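Local coordinates for O-methyltransferase, putative (PDB 3DUW), which transfers methyl groups from S-adenosyl-L-methionine to oxygen atoms of its acceptor substrates, leaving S-adenosyl-L-homocysteine, at the interface of chains A and B. Coordinates in Å, arbitrary orientation; residue numbers count along the deposited sequence, not the author numbering. Chains: chain A/B, O-methyltransferase, putative.

The interface of chains A and B. Residues chain A 17-18, 48; chain B 191, 194-195, 202-204.
A:Leu18, in the last turn of helix 4-18, points its isobutyl group into a groove of chain B between helix 182-196 and strand 200-208. Its two methyls part there. CD1 of A:Leu18 lies 3.8 Å from ring carbon CD1 of B:Tyr191 and also touches the backbone of B:Thr203. CD2 of A:Leu18 turns to helix 182-196 and meets CG2 of B:Ile194 at 4.0 Å. The branch carbon CG sits at the edge of the tyrosine ring, in its plane, and the two side chains cross at about a right angle. With CG anti to its own carbonyl carbon (chi1 -57°), the A:Leu18 side chain points at that edge. CG2 of A:Val17 adds a contact, 3.9 Å from the same CD1 of B:Tyr191. The carbonyl O of A:Val17 faces the methyl of B:Ala195.

A:Lys48, from helix 44-57, runs the opposite way past B:Thr203. CB of A:Lys48 packs 3.9 Å from CB of B:Thr203. The chain leaves with CG anti to the backbone N (chi1 -170°) and stays extended, which carries the amino group NZ over the B:Ala202 carbonyl to the end of helix 4-18. There NZ of A:Lys48 donates to the carbonyl O of A:Leu18 at 2.9 Å, tilted 23° from the carbonyl plane. Its bond to O of B:Ala202 is weak. A water bonds to the same A:Leu18 O and, through its oxygen at 2.9 Å, to the backbone N of B:Ala202. Lysine and water both bond to the carbonyl at the helix end. The water links it to the partner's strand, and the lysine adds its weak bond.

The patch belongs to a two-fold interface, so its twin recurs with the chains exchanged. It joins an N-terminal helix to the partner's C-terminal region and probably helps hold the methyltransferase as a dimer.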
loop_
_atom_site.group_PDB
_atom_site.type_symbol
_atom_site.label_atom_id
_atom_site.label_comp_id
_atom_site.label_asym_id
_atom_site.label_seq_id
_atom_site.Cartn_x
_atom_site.Cartn_y
_atom_site.Cartn_z
ATOM N N VAL A 17 17.478 1.784 -6.639
ATOM C CA VAL A 17 17.957 1.671 -5.274
ATOM C C VAL A 17 17.325 0.564 -4.434
ATOM O O VAL A 17 18.030 -0.131 -3.708
ATOM C CB VAL A 17 17.797 3.015 -4.518
ATOM C CG1 VAL A 17 18.548 4.112 -5.251
ATOM C CG2 VAL A 17 16.329 3.377 -4.390
ATOM N N LEU A 18 16.014 0.383 -4.547
ATOM C CA LEU A 18 15.312 -0.604 -3.726
ATOM C C LEU A 18 15.062 -1.984 -4.311
ATOM O O LEU A 18 14.714 -2.907 -3.572
ATOM C CB LEU A 18 13.965 -0.033 -3.271
ATOM C CG LEU A 18 13.977 1.287 -2.495
ATOM C CD1 LEU A 18 12.556 1.647 -2.092
ATOM C CD2 LEU A 18 14.856 1.162 -1.261
ATOM N N LYS A 48 6.599 -5.285 -6.475
ATOM C CA LYS A 48 7.205 -5.495 -5.170
ATOM C C LYS A 48 6.231 -5.123 -4.060
ATOM O O LYS A 48 6.254 -5.724 -2.988
ATOM C CB LYS A 48 8.502 -4.709 -5.018
ATOM C CG LYS A 48 9.238 -5.114 -3.755
ATOM C CD LYS A 48 10.695 -4.731 -3.787
ATOM C CE LYS A 48 11.416 -5.323 -2.589
ATOM N NZ LYS A 48 12.848 -4.947 -2.595
ATOM N N TYR B 191 16.580 5.992 1.533
ATOM C CA TYR B 191 16.470 4.959 0.496
ATOM C C TYR B 191 17.756 4.126 0.461
ATOM O O TYR B 191 17.718 2.895 0.420
ATOM C CB TYR B 191 16.279 5.594 -0.890
ATOM C CG TYR B 191 14.872 6.029 -1.242
ATOM C CD1 TYR B 191 13.992 5.164 -1.897
ATOM C CD2 TYR B 191 14.440 7.326 -0.974
ATOM C CE1 TYR B 191 12.716 5.590 -2.282
ATOM C CE2 TYR B 191 13.174 7.757 -1.354
ATOM C CZ TYR B 191 12.315 6.890 -2.008
ATOM O OH TYR B 191 11.063 7.325 -2.396
ATOM N N ILE B 194 18.242 1.765 3.434
ATOM C CA ILE B 194 17.354 0.615 3.340
ATOM C C ILE B 194 17.990 -0.412 2.403
ATOM O O ILE B 194 17.987 -1.610 2.685
ATOM C CB ILE B 194 15.965 1.025 2.805
ATOM C CG1 ILE B 194 15.231 1.849 3.867
ATOM C CG2 ILE B 194 15.159 -0.208 2.440
ATOM C CD1 ILE B 194 13.902 2.413 3.395
ATOM N N ALA B 195 18.550 0.062 1.296
ATOM C CA ALA B 195 19.203 -0.819 0.331
ATOM C C ALA B 195 20.442 -1.490 0.932
ATOM O O ALA B 195 20.774 -2.626 0.587
ATOM C CB ALA B 195 19.594 -0.027 -0.916
ATOM N N ALA B 202 12.140 -3.383 0.611
ATOM C CA ALA B 202 11.171 -2.310 0.444
ATOM C C ALA B 202 10.859 -1.914 -0.988
ATOM O O ALA B 202 11.538 -2.308 -1.937
ATOM C CB ALA B 202 11.660 -1.074 1.200
ATOM N N THR B 203 9.800 -1.124 -1.114
ATOM C CA THR B 203 9.395 -0.546 -2.378
ATOM C C THR B 203 8.903 0.854 -2.027
ATOM O O THR B 203 8.818 1.225 -0.850
ATOM C CB THR B 203 8.243 -1.317 -3.067
ATOM O OG1 THR B 203 8.083 -0.806 -4.398
ATOM C CG2 THR B 203 6.928 -1.134 -2.310
ATOM N N ALA B 204 8.610 1.647 -3.047
ATOM C CA ALA B 204 8.071 2.978 -2.833
ATOM C C ALA B 204 7.074 3.248 -3.945
ATOM O O ALA B 204 7.324 2.918 -5.106
ATOM C CB ALA B 204 9.177 4.026 -2.854
HETATM O O HOH W 1 14.612 -2.827 -0.734
#